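Local structure of 6-phosphofructokinase isozyme 2 (Escherichia coli, 3UQD) at residues Asn180-Lys185 with Ala218-Val223. The protein catalyses the ATP-dependent, magnesium-requiring phosphorylation of fructose 6-phosphate to fructose 1,6-bisphosphate, the first committing step of glycolysis, and works as a homodimer. Sequence-based numbering, arbitrary orientation.
Sequences NIELVK and AKRVVV. With ATP (adenosine-5'-triphosphate), chain E.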
loop_
_atom_site.group_PDB
_atom_site.type_symbol
_atom_site.label_atom_id
_atom_site.label_comp_id
_atom_site.label_asym_id
_atom_site.label_seq_id
_atom_site.Cartn_x
_atom_site.Cartn_y
_atom_site.Cartn_z
ATOM N N ASN A 180 20.056 35.147 -15.121
ATOM C CA ASN A 180 21.249 35.458 -14.337
ATOM C C ASN A 180 21.280 34.824 -12.946
ATOM O O ASN A 180 21.897 35.352 -12.023
ATOM C CB ASN A 180 21.458 36.973 -14.244
ATOM C CG ASN A 180 21.765 37.602 -15.590
ATOM O OD1 ASN A 180 22.384 36.979 -16.455
ATOM N ND2 ASN A 180 21.332 38.844 -15.774
ATOM N N ILE A 181 20.607 33.692 -12.795
ATOM C CA ILE A 181 20.694 32.942 -11.554
ATOM C C ILE A 181 22.082 32.314 -11.494
ATOM O O ILE A 181 22.579 31.809 -12.497
ATOM C CB ILE A 181 19.610 31.850 -11.485
ATOM C CG1 ILE A 181 18.226 32.455 -11.740
ATOM C CG2 ILE A 181 19.643 31.142 -10.142
ATOM C CD1 ILE A 181 17.841 33.544 -10.757
ATOM N N GLU A 182 22.710 32.359 -10.323
ATOM C CA GLU A 182 24.057 31.815 -10.158
ATOM C C GLU A 182 24.083 30.291 -10.265
ATOM O O GLU A 182 25.052 29.715 -10.758
ATOM C CB GLU A 182 24.644 32.246 -8.809
ATOM C CG GLU A 182 24.822 33.744 -8.653
ATOM C CD GLU A 182 26.137 34.248 -9.217
ATOM O OE1 GLU A 182 26.256 35.473 -9.425
ATOM O OE2 GLU A 182 27.052 33.426 -9.449
ATOM N N LEU A 183 23.019 29.647 -9.796
ATOM C CA LEU A 183 22.971 28.183 -9.707
ATOM C C LEU A 183 21.544 27.700 -9.460
ATOM O O LEU A 183 20.832 28.248 -8.618
ATOM C CB LEU A 183 23.910 27.691 -8.589
ATOM C CG LEU A 183 24.156 26.215 -8.217
ATOM C CD1 LEU A 183 23.049 25.640 -7.353
ATOM C CD2 LEU A 183 24.377 25.334 -9.430
ATOM N N VAL A 184 21.125 26.683 -10.207
ATOM C CA VAL A 184 19.883 25.977 -9.916
ATOM C C VAL A 184 20.147 24.479 -9.800
ATOM O O VAL A 184 21.017 23.935 -10.488
ATOM C CB VAL A 184 18.793 26.233 -10.977
ATOM C CG1 VAL A 184 18.220 27.636 -10.827
ATOM C CG2 VAL A 184 19.340 26.010 -12.386
ATOM N N LYS A 185 19.414 23.817 -8.908
ATOM C CA LYS A 185 19.543 22.372 -8.752
ATOM C C LYS A 185 18.207 21.671 -8.961
ATOM O O LYS A 185 17.532 21.303 -7.998
ATOM C CB LYS A 185 20.108 21.998 -7.373
ATOM C CG LYS A 185 20.551 20.530 -7.276
ATOM C CD LYS A 185 20.311 19.932 -5.886
ATOM C CE LYS A 185 18.827 19.761 -5.588
ATOM N NZ LYS A 185 18.120 18.960 -6.641
ATOM N N ALA A 218 20.502 30.763 -16.229
ATOM C CA ALA A 218 21.370 30.516 -15.083
ATOM C C ALA A 218 22.795 30.220 -15.534
ATOM O O ALA A 218 23.001 29.596 -16.572
ATOM C CB ALA A 218 20.830 29.371 -14.227
ATOM N N LYS A 219 23.772 30.670 -14.750
ATOM C CA LYS A 219 25.182 30.466 -15.071
ATOM C C LYS A 219 25.605 29.023 -14.816
ATOM O O LYS A 219 26.512 28.504 -15.460
ATOM C CB LYS A 219 26.060 31.402 -14.243
ATOM C CG LYS A 219 25.599 32.856 -14.220
ATOM C CD LYS A 219 26.537 33.702 -13.359
ATOM C CE LYS A 219 25.871 34.992 -12.888
ATOM N NZ LYS A 219 25.469 35.888 -14.008
ATOM N N ARG A 220 24.947 28.381 -13.860
ATOM C CA ARG A 220 25.260 26.996 -13.523
ATOM C C ARG A 220 23.989 26.193 -13.342
ATOM O O ARG A 220 23.045 26.635 -12.684
ATOM C CB ARG A 220 26.086 26.915 -12.240
ATOM C CG ARG A 220 27.386 27.696 -12.269
ATOM C CD ARG A 220 28.000 27.772 -10.882
ATOM N NE ARG A 220 29.097 28.730 -10.826
ATOM C CZ ARG A 220 28.933 30.043 -10.705
ATOM N NH1 ARG A 220 27.713 30.561 -10.628
ATOM N NH2 ARG A 220 29.992 30.840 -10.658
ATOM N N VAL A 221 23.968 25.010 -13.938
ATOM C CA VAL A 221 22.879 24.079 -13.727
ATOM C C VAL A 221 23.468 22.760 -13.270
ATOM O O VAL A 221 24.266 22.143 -13.976
ATOM C CB VAL A 221 22.038 23.857 -14.999
ATOM C CG1 VAL A 221 20.979 22.791 -14.751
ATOM C CG2 VAL A 221 21.382 25.159 -15.444
ATOM N N VAL A 222 23.098 22.348 -12.066
ATOM C CA VAL A 222 23.464 21.031 -11.587
ATOM C C VAL A 222 22.186 20.221 -11.470
ATOM O O VAL A 222 21.349 20.499 -10.619
ATOM C CB VAL A 222 24.168 21.097 -10.217
ATOM C CG1 VAL A 222 24.506 19.701 -9.725
ATOM C CG2 VAL A 222 25.426 21.951 -10.307
ATOM N N VAL A 223 22.018 19.244 -12.352
ATOM C CA VAL A 223 20.882 18.341 -12.250
ATOM C C VAL A 223 21.247 17.192 -11.324
ATOM O O VAL A 223 22.189 16.449 -11.602
ATOM C CB VAL A 223 20.487 17.762 -13.612
ATOM C CG1 VAL A 223 19.084 17.172 -13.545
ATOM C CG2 VAL A 223 20.574 18.829 -14.687
HETATM P PG ATP E . 15.084 15.955 -2.196
HETATM O O1G ATP E . 15.540 15.624 -0.767
HETATM O O2G ATP E . 14.628 17.374 -2.130
HETATM O O3G ATP E . 13.981 15.036 -2.661
HETATM P PB ATP E . 16.315 16.004 -4.681
HETATM O O1B ATP E . 16.001 17.492 -5.006
HETATM O O2B ATP E . 15.228 15.076 -5.335
HETATM O O3B ATP E . 16.320 15.773 -3.103
HETATM P PA ATP E . 18.240 14.143 -5.346
HETATM O O1A ATP E . 17.137 13.162 -5.052
HETATM O O2A ATP E . 18.830 13.889 -6.735
HETATM O O3A ATP E . 17.740 15.585 -5.206
HETATM O "O5'" ATP E . 19.374 13.927 -4.222
HETATM C "C5'" ATP E . 20.491 14.743 -4.238
HETATM C "C4'" ATP E . 21.784 14.109 -4.027
HETATM O "O4'" ATP E . 21.663 13.217 -2.898
HETATM C "C3'" ATP E . 22.141 13.212 -5.132
HETATM O "O3'" ATP E . 22.753 13.893 -6.155
HETATM C "C2'" ATP E . 23.059 12.281 -4.474
HETATM O "O2'" ATP E . 24.265 12.897 -4.260
HETATM C "C1'" ATP E . 22.396 12.045 -3.172
HETATM N N9 ATP E . 21.510 10.888 -3.207
HETATM C C8 ATP E . 20.173 10.945 -3.368
HETATM N N7 ATP E . 19.710 9.678 -3.369
HETATM C C5 ATP E . 20.744 8.825 -3.212
HETATM C C6 ATP E . 20.854 7.431 -3.127
HETATM N N6 ATP E . 19.631 6.561 -3.218
HETATM N N1 ATP E . 22.076 6.885 -2.960
HETATM C C2 ATP E . 23.174 7.652 -2.869
HETATM N N3 ATP E . 23.092 8.983 -2.943
HETATM C C4 ATP E . 21.908 9.595 -3.108
HETATM O O HOH W 1 23.728 34.576 -16.502
#
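Val184 pairs with Val221 in parallel register, its backbone reaching to both neighbours of that residue: Val184 N gives a hydrogen bond to Arg220 O at 3.1 Å, and Val184 O takes one from Val222 N at 3.1 Å. Before the short strand 183-184, the backbones meet again where Lys219 N donates to Ile181 O (2.8 Å).

In the polar side-chain contact, Arg220 NH1 serves two acceptors of the same residue: Glu182 O, 2.8 Å away and within the guanidinium plane, and Glu182 OE2, at 3.2 Å in a salt bridge made on the anti side of the carboxylate. The two flat groups are nearly coplanar, 23° apart. Glu182 is bent at chi2 (-86°), which turns its acid alongside the extended arginine; OE2 also has a weak, long ion pair with Arg162. With a methionine in place of Arg220 both NH1 bonds are gone, and the Glu182 carboxylate would probably be freer to turn, its weak Arg162 pair remaining.

Apolar contacts follow the strands: Leu183 CD2 touches Val222 CG2 (3.6 Å), while Val184 CG2 meets Val221 CG2 (3.8 Å).

At the ATP end, Lys185 NZ donates to ATP O1B at 3.1 Å and to Ser224 OG, tying the end of this pairing to the nucleotide site. Backbone bonds from Glu182 and Leu183 continue to strand 162-166, and Val221 bonds to Val233, so the pairing bridges the parallel sheet of this ribokinase-like fold and the antiparallel 221-241 sheet, between helix 254-267 beside Arg220 and Val222 and helices 169-178 and 204-214 beside Val184 and Val221, respectively.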